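Local coordinates for protein TRAP dicarboxylate transporter, DctP subunit (PDB 4N91) that binds D-glucuronate in both its alpha and beta forms, probably as the periplasmic solute-binding component of a TRAP-type transport system, at residues T31-G36 with D62-Q67; N96-T101 with R175-P180; Y231-M236 with I296-K301. All blocks are in the same frame, centred on the assembly; numbering follows the deposited sequence.

Contact 1 (T31-G36 with D62-Q67)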
loop_
_atom_site.group_PDB
_atom_site.type_symbol
_atom_site.label_atom_id
_atom_site.label_comp_id
_atom_site.label_asym_id
_atom_site.label_seq_id
_atom_site.Cartn_x
_atom_site.Cartn_y
_atom_site.Cartn_z
ATOM N N THR A 31 -0.706 -27.355 12.109
ATOM C CA THR A 31 0.121 -26.182 12.300
ATOM C C THR A 31 -0.707 -24.958 11.915
ATOM O O THR A 31 -1.202 -24.878 10.794
ATOM C CB THR A 31 1.372 -26.273 11.423
ATOM O OG1 THR A 31 2.136 -27.417 11.827
ATOM C CG2 THR A 31 2.222 -25.030 11.548
ATOM N N ILE A 32 -0.860 -24.034 12.853
ATOM C CA ILE A 32 -1.623 -22.810 12.622
ATOM C C ILE A 32 -0.764 -21.765 11.930
ATOM O O ILE A 32 0.295 -21.387 12.435
ATOM C CB ILE A 32 -2.105 -22.197 13.945
ATOM C CG1 ILE A 32 -2.765 -23.259 14.832
ATOM C CG2 ILE A 32 -3.039 -21.015 13.679
ATOM C CD1 ILE A 32 -4.261 -23.342 14.707
ATOM N N ILE A 33 -1.235 -21.278 10.785
ATOM C CA ILE A 33 -0.567 -20.195 10.088
ATOM C C ILE A 33 -1.413 -18.934 10.236
ATOM O O ILE A 33 -2.535 -18.886 9.760
ATOM C CB ILE A 33 -0.396 -20.501 8.619
ATOM C CG1 ILE A 33 0.387 -21.813 8.442
ATOM C CG2 ILE A 33 0.320 -19.385 7.919
ATOM C CD1 ILE A 33 1.772 -21.813 9.110
ATOM N N ARG A 34 -0.872 -17.947 10.933
ATOM C CA ARG A 34 -1.608 -16.715 11.234
ATOM C C ARG A 34 -1.267 -15.624 10.233
ATOM O O ARG A 34 -0.097 -15.308 10.004
ATOM C CB ARG A 34 -1.340 -16.268 12.664
ATOM C CG ARG A 34 -1.868 -17.287 13.670
ATOM C CD ARG A 34 -1.670 -16.877 15.119
ATOM N NE ARG A 34 -2.165 -17.936 15.998
ATOM C CZ ARG A 34 -1.479 -19.030 16.311
ATOM N NH1 ARG A 34 -0.255 -19.207 15.837
ATOM N NH2 ARG A 34 -2.018 -19.949 17.107
ATOM N N VAL A 35 -2.310 -15.044 9.651
ATOM C CA VAL A 35 -2.174 -14.107 8.555
ATOM C C VAL A 35 -3.002 -12.885 8.921
ATOM O O VAL A 35 -4.190 -13.000 9.266
ATOM C CB VAL A 35 -2.726 -14.683 7.246
ATOM C CG1 VAL A 35 -2.536 -13.675 6.115
ATOM C CG2 VAL A 35 -2.069 -16.033 6.918
ATOM N N GLY A 36 -2.373 -11.723 8.913
ATOM C CA GLY A 36 -3.089 -10.516 9.245
ATOM C C GLY A 36 -3.126 -9.443 8.189
ATOM O O GLY A 36 -2.198 -9.277 7.392
ATOM N N ASP A 62 -4.740 -31.159 5.750
ATOM C CA ASP A 62 -4.523 -32.051 6.883
ATOM C C ASP A 62 -3.412 -31.512 7.788
ATOM O O ASP A 62 -3.318 -31.897 8.952
ATOM C CB ASP A 62 -4.148 -33.461 6.408
ATOM C CG ASP A 62 -5.319 -34.208 5.796
ATOM O OD1 ASP A 62 -6.480 -33.828 6.063
ATOM O OD2 ASP A 62 -5.079 -35.187 5.054
ATOM N N LYS A 63 -2.575 -30.625 7.248
ATOM C CA LYS A 63 -1.340 -30.224 7.918
ATOM C C LYS A 63 -1.333 -28.780 8.405
ATOM O O LYS A 63 -0.726 -28.467 9.429
ATOM C CB LYS A 63 -0.167 -30.416 6.965
ATOM C CG LYS A 63 1.187 -30.278 7.619
ATOM C CD LYS A 63 2.293 -30.720 6.668
ATOM C CE LYS A 63 3.668 -30.590 7.303
ATOM N NZ LYS A 63 4.741 -31.006 6.353
ATOM N N TYR A 64 -1.972 -27.891 7.654
ATOM C CA TYR A 64 -1.969 -26.485 8.012
ATOM C C TYR A 64 -3.381 -25.945 8.135
ATOM O O TYR A 64 -4.251 -26.243 7.319
ATOM C CB TYR A 64 -1.202 -25.656 6.976
ATOM C CG TYR A 64 0.259 -26.019 6.816
ATOM C CD1 TYR A 64 1.220 -25.537 7.692
ATOM C CD2 TYR A 64 0.676 -26.841 5.781
ATOM C CE1 TYR A 64 2.561 -25.867 7.541
ATOM C CE2 TYR A 64 2.005 -27.176 5.624
ATOM C CZ TYR A 64 2.944 -26.691 6.507
ATOM O OH TYR A 64 4.269 -27.027 6.343
ATOM N N ASP A 65 -3.596 -25.147 9.172
ATOM C CA ASP A 65 -4.814 -24.376 9.302
ATOM C C ASP A 65 -4.427 -22.914 9.124
ATOM O O ASP A 65 -3.762 -22.343 9.976
ATOM C CB ASP A 65 -5.447 -24.593 10.670
ATOM C CG ASP A 65 -6.668 -23.722 10.891
ATOM O OD1 ASP A 65 -7.194 -23.153 9.912
ATOM O OD2 ASP A 65 -7.113 -23.612 12.047
ATOM N N ILE A 66 -4.802 -22.328 7.994
ATOM C CA ILE A 66 -4.505 -20.912 7.753
ATOM C C ILE A 66 -5.617 -20.052 8.343
ATOM O O ILE A 66 -6.788 -20.237 8.023
ATOM C CB ILE A 66 -4.307 -20.651 6.245
ATOM C CG1 ILE A 66 -2.970 -21.258 5.803
ATOM C CG2 ILE A 66 -4.353 -19.173 5.935
ATOM C CD1 ILE A 66 -2.763 -21.293 4.319
ATOM N N GLN A 67 -5.255 -19.132 9.239
ATOM C CA GLN A 67 -6.239 -18.258 9.862
ATOM C C GLN A 67 -6.009 -16.806 9.481
ATOM O O GLN A 67 -4.927 -16.279 9.699
ATOM C CB GLN A 67 -6.181 -18.423 11.371
ATOM C CG GLN A 67 -6.544 -19.820 11.803
ATOM C CD GLN A 67 -6.412 -20.030 13.294
ATOM O OE1 GLN A 67 -5.974 -19.139 14.027
ATOM N NE2 GLN A 67 -6.772 -21.230 13.752
#
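The amide end of Gln67 lies on the side chain of Ile32, and the two cross obliquely. Gln67 CD rests 3.5 Å from Ile32 CG2, and Gln67 NE2 meets Ile32 CD1 at 3.4 Å. Ile32 CG2 also sits 3.6 Å above the Arg34 guanidinium, over its centre. Gln67 CD lies anti to CA (chi2 177°), which carries the amide out over Ile32. Its NE2 bonds Asp65 OD2 at 2.9 Å, from above the carboxylate plane, and its OE1 bonds Tyr69 OH, so the amide is fixed at both ends. An alanine at Gln67 would probably bare part of Ile32 and leave Asp65 OD2 and Tyr69 OH each without this partner.

The other face, with Thr31, Ile33, Tyr64 and Ile66, is largely apolar; the Tyr64 hydroxyl bonds Asp258. The CD1 corner of the Tyr64 ring fits between Thr31 CB (3.8 Å) and Ile33 CG1 (3.9 Å). Ile66 CG1 meets Ile33 CB, and Ile66 CG2 meets Val35 CG2 at 4.0 Å. Five backbone hydrogen bonds, first at Thr31 N and last at Val35 N, pair the strands in parallel. The short segment axes approach to 4.6 Å.

These are the two strands of a beta-alpha-beta unit. Helix 44-60 covers Val35 and Ile66 through Leu49, Phe52 and Val56. Phe262 meets the Tyr64 ring edge-to-face. Strand 64-69 ends the five-stranded sheet, and strand 91-95 flanks 31-36 on its other side.

Contact 2 (N96-T101 with R175-P180). With BDP (beta-D-glucopyranuronic acid), chain C.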
loop_
_atom_site.group_PDB
_atom_site.type_symbol
_atom_site.label_atom_id
_atom_site.label_comp_id
_atom_site.label_asym_id
_atom_site.label_seq_id
_atom_site.Cartn_x
_atom_site.Cartn_y
_atom_site.Cartn_z
ATOM N N ASN A 96 3.861 -0.546 1.360
ATOM C CA ASN A 96 5.265 -0.247 1.097
ATOM C C ASN A 96 5.691 1.032 1.835
ATOM O O ASN A 96 6.866 1.204 2.195
ATOM C CB ASN A 96 5.452 -0.065 -0.395
ATOM C CG ASN A 96 6.890 -0.111 -0.810
ATOM O OD1 ASN A 96 7.447 -1.181 -1.004
ATOM N ND2 ASN A 96 7.500 1.047 -0.942
ATOM N N ALA A 97 4.736 1.938 2.040
ATOM C CA ALA A 97 5.019 3.216 2.691
ATOM C C ALA A 97 5.746 3.014 4.020
ATOM O O ALA A 97 6.627 3.789 4.369
ATOM C CB ALA A 97 3.726 4.006 2.905
ATOM N N ILE A 98 5.342 2.018 4.801
ATOM C CA ILE A 98 5.926 1.849 6.123
ATOM C C ILE A 98 7.153 0.949 6.141
ATOM O O ILE A 98 7.937 0.982 7.073
ATOM C CB ILE A 98 4.912 1.379 7.192
ATOM C CG1 ILE A 98 4.484 -0.057 6.946
ATOM C CG2 ILE A 98 3.682 2.362 7.286
ATOM C CD1 ILE A 98 3.763 -0.682 8.116
ATOM N N LEU A 99 7.362 0.175 5.085
ATOM C CA LEU A 99 8.483 -0.756 5.068
ATOM C C LEU A 99 9.815 -0.034 4.925
ATOM O O LEU A 99 10.843 -0.561 5.326
ATOM C CB LEU A 99 8.316 -1.791 3.981
ATOM C CG LEU A 99 7.119 -2.728 4.217
ATOM C CD1 LEU A 99 7.012 -3.701 3.064
ATOM C CD2 LEU A 99 7.226 -3.478 5.529
ATOM N N GLU A 100 9.796 1.189 4.401
ATOM C CA GLU A 100 11.021 1.979 4.290
ATOM C C GLU A 100 11.683 2.280 5.627
ATOM O O GLU A 100 12.846 2.605 5.655
ATOM C CB GLU A 100 10.758 3.278 3.521
ATOM C CG GLU A 100 9.846 4.249 4.233
ATOM C CD GLU A 100 9.608 5.548 3.465
ATOM O OE1 GLU A 100 9.861 5.607 2.231
ATOM O OE2 GLU A 100 9.147 6.512 4.114
ATOM N N THR A 101 10.949 2.170 6.730
ATOM C CA THR A 101 11.523 2.384 8.050
ATOM C C THR A 101 12.205 1.116 8.575
ATOM O O THR A 101 12.925 1.172 9.553
ATOM C CB THR A 101 10.475 2.901 9.079
ATOM O OG1 THR A 101 9.452 1.922 9.299
ATOM C CG2 THR A 101 9.841 4.190 8.590
ATOM N N ARG A 175 -3.418 13.629 7.118
ATOM C CA ARG A 175 -2.924 12.339 7.606
ATOM C C ARG A 175 -2.123 11.648 6.511
ATOM O O ARG A 175 -2.505 11.669 5.320
ATOM C CB ARG A 175 -4.069 11.433 8.063
ATOM C CG ARG A 175 -3.612 10.076 8.553
ATOM C CD ARG A 175 -3.589 9.010 7.453
ATOM N NE ARG A 175 -3.085 7.734 7.920
ATOM C CZ ARG A 175 -3.053 6.640 7.171
ATOM N NH1 ARG A 175 -3.501 6.696 5.920
ATOM N NH2 ARG A 175 -2.580 5.505 7.666
ATOM N N VAL A 176 -1.010 11.049 6.926
ATOM C CA VAL A 176 -0.231 10.166 6.075
ATOM C C VAL A 176 0.077 8.898 6.878
ATOM O O VAL A 176 -0.212 8.815 8.068
ATOM C CB VAL A 176 1.067 10.815 5.594
ATOM C CG1 VAL A 176 0.726 12.019 4.713
ATOM C CG2 VAL A 176 1.921 11.235 6.769
ATOM N N GLN A 177 0.618 7.899 6.197
ATOM C CA GLN A 177 1.104 6.712 6.875
ATOM C C GLN A 177 2.388 7.033 7.617
ATOM O O GLN A 177 2.944 8.130 7.468
ATOM C CB GLN A 177 1.331 5.607 5.865
ATOM C CG GLN A 177 0.057 5.234 5.099
ATOM C CD GLN A 177 0.279 4.026 4.211
ATOM O OE1 GLN A 177 0.276 2.886 4.674
ATOM N NE2 GLN A 177 0.493 4.274 2.951
ATOM N N GLN A 178 2.845 6.095 8.444
ATOM C CA GLN A 178 4.083 6.273 9.191
ATOM C C GLN A 178 5.275 6.065 8.256
ATOM O O GLN A 178 5.911 5.006 8.233
ATOM C CB GLN A 178 4.160 5.349 10.409
ATOM C CG GLN A 178 5.257 5.773 11.391
ATOM C CD GLN A 178 5.409 4.849 12.589
ATOM O OE1 GLN A 178 6.403 4.147 12.712
ATOM N NE2 GLN A 178 4.428 4.850 13.471
ATOM N N SER A 179 5.566 7.114 7.501
ATOM C CA SER A 179 6.472 7.077 6.379
ATOM C C SER A 179 7.226 8.400 6.260
ATOM O O SER A 179 6.629 9.434 5.935
ATOM C CB SER A 179 5.632 6.893 5.111
ATOM O OG SER A 179 6.406 7.128 3.942
ATOM N N PRO A 180 8.532 8.394 6.542
ATOM C CA PRO A 180 9.286 9.657 6.391
ATOM C C PRO A 180 9.205 10.253 4.988
ATOM O O PRO A 180 9.197 11.478 4.857
ATOM C CB PRO A 180 10.708 9.284 6.783
ATOM C CG PRO A 180 10.546 8.042 7.670
ATOM C CD PRO A 180 9.346 7.316 7.133
HETATM C C1 BDP C . -4.485 1.573 1.828
HETATM C C2 BDP C . -3.522 0.476 1.825
HETATM C C3 BDP C . -3.268 0.002 3.227
HETATM C C4 BDP C . -2.768 1.060 4.049
HETATM C C5 BDP C . -3.710 2.200 4.006
HETATM C C6 BDP C . -3.153 3.441 4.751
HETATM O O2 BDP C . -4.312 -0.619 1.214
HETATM O O3 BDP C . -2.329 -1.123 3.210
HETATM O O4 BDP C . -2.510 0.704 5.309
HETATM O O5 BDP C . -3.945 2.631 2.621
HETATM O O6A BDP C . -2.834 3.247 5.944
HETATM O O1 BDP C . -4.461 2.150 0.498
HETATM O O6B BDP C . -3.268 4.568 4.219
HETATM O O HOH W 1 7.107 3.050 9.937
#
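The Gln177 amide is wedged between Ala97 and the sugar acid. Its NE2 comes within 3.2 Å of Ala97 CB and is hydrogen-bonded to Ser95 OG. Its CD packs against the carboxylate of beta-D-glucuronate, 3.5 Å from C6 of that ligand. The guanidinium of Arg175 meets the same carboxylate edge-on, with C6 in its plane. Arg175 NH1 gives a nearly straight bond to O6B of the ligand (2.7 Å, 172°), and NH2 gives a second to O6A (2.9 Å). One face of this guanidinium carries the backbone N of Gln177 over its centre. The alpha anomer occupies the same pocket.

Away from the sugar, Ile98 CG2 lies 3.6 Å from Gln178 O. Ile98 also packs on Gln77, Ile78 and Val81 of helix 77-86. Glu100 CG stands between the backbone N and the carbonyl carbon (chi1 67°), and the chain then runs extended to Ser179. Glu100 OE2 is 2.8 Å from Ser179 OG, within hydrogen-bonding distance, though Asn182 OD1 is another candidate for that hydroxyl. Glu100 OE1 is bonded to Thr181 OG1 and Asn110 ND2. Thr101 CG2 presses on Pro180 CD at 3.5 Å, a tight pair. Thr101 OG1 donates to Ile98 O, and a water links the Thr101 hydroxyl to Gln178 O.

Ser179 is the N-cap of helix 180-188. Through Ser179 and Thr181 the buried Glu100 carboxylate lies at the start of that helix, where the helix dipole would probably stabilise its negative charge. On the ligand side, the paired bonds of Arg175 suit an anionic carboxylate, and Arg154 also bonds the sugar acid. Such a two-pronged arginine-carboxylate grip is a hallmark of TRAP solute-binding proteins. This is consistent with selection for sugar acids.

Contact 3 (Y231-M236 with I296-K301)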
loop_
_atom_site.group_PDB
_atom_site.type_symbol
_atom_site.label_atom_id
_atom_site.label_comp_id
_atom_site.label_asym_id
_atom_site.label_seq_id
_atom_site.Cartn_x
_atom_site.Cartn_y
_atom_site.Cartn_z
ATOM N N TYR A 231 -14.533 16.172 -0.752
ATOM C CA TYR A 231 -13.734 16.664 -1.874
ATOM C C TYR A 231 -12.570 15.702 -2.111
ATOM O O TYR A 231 -11.651 15.626 -1.297
ATOM C CB TYR A 231 -13.176 18.056 -1.608
ATOM C CG TYR A 231 -14.225 19.114 -1.350
ATOM C CD1 TYR A 231 -15.009 19.621 -2.385
ATOM C CD2 TYR A 231 -14.423 19.618 -0.085
ATOM C CE1 TYR A 231 -15.957 20.589 -2.138
ATOM C CE2 TYR A 231 -15.387 20.584 0.166
ATOM C CZ TYR A 231 -16.153 21.051 -0.856
ATOM O OH TYR A 231 -17.081 22.053 -0.592
ATOM N N TYR A 232 -12.616 14.987 -3.225
ATOM C CA TYR A 232 -11.564 14.042 -3.571
ATOM C C TYR A 232 -10.937 14.511 -4.861
ATOM O O TYR A 232 -11.598 14.550 -5.897
ATOM C CB TYR A 232 -12.112 12.625 -3.700
ATOM C CG TYR A 232 -11.056 11.542 -3.917
ATOM C CD1 TYR A 232 -10.504 11.318 -5.156
ATOM C CD2 TYR A 232 -10.646 10.728 -2.878
ATOM C CE1 TYR A 232 -9.563 10.322 -5.369
ATOM C CE2 TYR A 232 -9.677 9.736 -3.077
ATOM C CZ TYR A 232 -9.153 9.541 -4.344
ATOM O OH TYR A 232 -8.218 8.577 -4.561
ATOM N N SER A 233 -9.659 14.866 -4.787
ATOM C CA SER A 233 -8.962 15.535 -5.872
ATOM C C SER A 233 -7.831 14.665 -6.455
ATOM O O SER A 233 -6.843 14.410 -5.787
ATOM C CB SER A 233 -8.398 16.861 -5.366
ATOM O OG SER A 233 -7.686 17.543 -6.388
ATOM N N TYR A 234 -7.986 14.245 -7.706
ATOM C CA TYR A 234 -7.120 13.262 -8.326
ATOM C C TYR A 234 -5.747 13.795 -8.721
ATOM O O TYR A 234 -5.410 13.871 -9.916
ATOM C CB TYR A 234 -7.818 12.677 -9.546
ATOM C CG TYR A 234 -8.831 11.567 -9.287
ATOM C CD1 TYR A 234 -8.406 10.279 -8.994
ATOM C CD2 TYR A 234 -10.193 11.782 -9.384
ATOM C CE1 TYR A 234 -9.289 9.260 -8.791
ATOM C CE2 TYR A 234 -11.098 10.750 -9.163
ATOM C CZ TYR A 234 -10.627 9.484 -8.888
ATOM O OH TYR A 234 -11.500 8.452 -8.713
ATOM N N ASP A 235 -4.958 14.165 -7.728
ATOM C CA ASP A 235 -3.586 14.559 -7.995
ATOM C C ASP A 235 -2.709 13.322 -8.237
ATOM O O ASP A 235 -1.650 13.425 -8.849
ATOM C CB ASP A 235 -3.033 15.418 -6.876
ATOM C CG ASP A 235 -2.830 14.649 -5.599
ATOM O OD1 ASP A 235 -3.836 14.135 -5.084
ATOM O OD2 ASP A 235 -1.674 14.564 -5.109
HETATM N N MSE A 236 -3.163 12.167 -7.739
HETATM C CA MSE A 236 -2.525 10.855 -7.969
HETATM C C MSE A 236 -0.999 10.868 -7.745
HETATM O O MSE A 236 -0.196 10.462 -8.616
HETATM C CB MSE A 236 -2.895 10.344 -9.372
HETATM C CG MSE A 236 -4.385 10.083 -9.523
HETATM SE SE MSE A 236 -4.916 9.671 -11.353
HETATM C CE MSE A 236 -4.053 7.931 -11.461
ATOM N N ILE A 296 -12.693 15.825 -8.109
ATOM C CA ILE A 296 -12.009 16.906 -8.794
ATOM C C ILE A 296 -10.817 16.355 -9.573
ATOM O O ILE A 296 -10.178 15.388 -9.136
ATOM C CB ILE A 296 -11.536 17.957 -7.768
ATOM C CG1 ILE A 296 -12.751 18.530 -7.025
ATOM C CG2 ILE A 296 -10.742 19.053 -8.452
ATOM C CD1 ILE A 296 -12.374 19.344 -5.813
ATOM N N TYR A 297 -10.553 16.952 -10.747
ATOM C CA TYR A 297 -9.476 16.504 -11.634
ATOM C C TYR A 297 -8.495 17.633 -11.851
ATOM O O TYR A 297 -8.552 18.331 -12.873
ATOM C CB TYR A 297 -10.075 16.008 -12.967
ATOM C CG TYR A 297 -11.103 14.933 -12.727
ATOM C CD1 TYR A 297 -10.733 13.610 -12.640
ATOM C CD2 TYR A 297 -12.436 15.254 -12.517
ATOM C CE1 TYR A 297 -11.676 12.622 -12.385
ATOM C CE2 TYR A 297 -13.382 14.268 -12.259
ATOM C CZ TYR A 297 -12.980 12.954 -12.188
ATOM O OH TYR A 297 -13.914 11.972 -11.921
ATOM N N PRO A 298 -7.594 17.840 -10.882
ATOM C CA PRO A 298 -6.705 18.994 -10.933
ATOM C C PRO A 298 -5.575 18.802 -11.935
ATOM O O PRO A 298 -5.247 17.681 -12.325
ATOM C CB PRO A 298 -6.135 19.042 -9.516
ATOM C CG PRO A 298 -6.109 17.591 -9.089
ATOM C CD PRO A 298 -7.377 17.023 -9.668
ATOM N N ASP A 299 -4.981 19.915 -12.333
ATOM C CA ASP A 299 -3.743 19.906 -13.081
ATOM C C ASP A 299 -2.665 19.279 -12.196
ATOM O O ASP A 299 -2.386 19.770 -11.106
ATOM C CB ASP A 299 -3.411 21.346 -13.427
ATOM C CG ASP A 299 -2.128 21.483 -14.216
ATOM O OD1 ASP A 299 -1.522 20.456 -14.610
ATOM O OD2 ASP A 299 -1.743 22.644 -14.439
ATOM N N GLN A 300 -2.077 18.180 -12.648
ATOM C CA GLN A 300 -1.063 17.494 -11.849
ATOM C C GLN A 300 0.293 18.189 -11.855
ATOM O O GLN A 300 1.072 18.027 -10.911
ATOM C CB GLN A 300 -0.925 16.028 -12.279
ATOM C CG GLN A 300 -2.204 15.247 -12.020
ATOM C CD GLN A 300 -2.106 13.778 -12.368
ATOM O OE1 GLN A 300 -1.088 13.309 -12.862
ATOM N NE2 GLN A 300 -3.186 13.037 -12.109
ATOM N N LYS A 301 0.588 18.977 -12.897
ATOM C CA LYS A 301 1.943 19.541 -13.035
ATOM C C LYS A 301 2.436 20.327 -11.806
ATOM O O LYS A 301 3.583 20.159 -11.383
ATOM C CB LYS A 301 2.061 20.395 -14.300
ATOM C CG LYS A 301 3.447 21.014 -14.454
ATOM C CD LYS A 301 3.722 21.489 -15.878
ATOM C CE LYS A 301 5.083 22.157 -15.961
ATOM N NZ LYS A 301 6.178 21.242 -15.558
HETATM O O HOH W 2 -6.255 15.094 -12.264
HETATM O O HOH W 3 -0.070 10.445 -11.379
#
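Ile296 makes a parallel beta bridge with Ser233 at the edge of a mixed four-stranded sheet. Ile296 N bonds Tyr232 O at 2.8 Å, and Tyr234 N bonds Ile296 O at 2.9 Å. The chain after Ile296 then leaves the sheet and turns toward helix 301-317.

Side chains extend the contact past the bridge. Those of Tyr234 and Tyr297 run side by side in the same direction. Their ring planes are 13° apart, but the rings are slid so far that they barely overlap, with centroids 5.3 Å apart. The closest touch is Tyr234 CD2 to Tyr297 CE1, 3.5 Å. Pro298 CD rests near Tyr234 N. Gln300 CG is anti to its carbonyl carbon (chi1 -64°), and the extended chain beyond it carries NE2 to Tyr234 O, a bond of 3.2 Å. The same carbonyl takes a water that also bonds Pro298 O, so the strand and the loop share it.

Tyr234 is the centre of an inverse gamma turn, closed by a bond of 2.7 Å from Asp235 N to Ser233 O. Tyr232 CE1 lies over one face of the Tyr234 ring, toward the rim, and Tyr234 OH is bonded to Glu217. Tyr232 OH bonds the backbone O of Asn215, a ligand-binding residue, which ties this edge to the pocket wall. On the other side of 231-238, strand 154-158 continues the sheet.

At the start of helix 301-317, Lys301 N makes a capping bond of 3.1 Å to Asp299 OD1, from 57° above the carboxylate plane.

Overall arrangement
The three contacts follow one another along the chain, and none touches another. Contact 2 is the central one, about 9 Å from the chain centre, and it alone holds residues that meet the sugar acid. Its centre is about 28 Å from that of contact 1 and about 22 Å from that of contact 3. Contacts 1 and 3 lie on opposite sides of the chain's centre, about 42 Å apart centre to centre, in different sheets. Such a layout fits the two-lobed periplasmic binding fold, with ligand in the cleft. Val35 of contact 1 has its side chain about 13 Å from the ligand, and Tyr232 of contact 3 about 9 Å from the beta anomer.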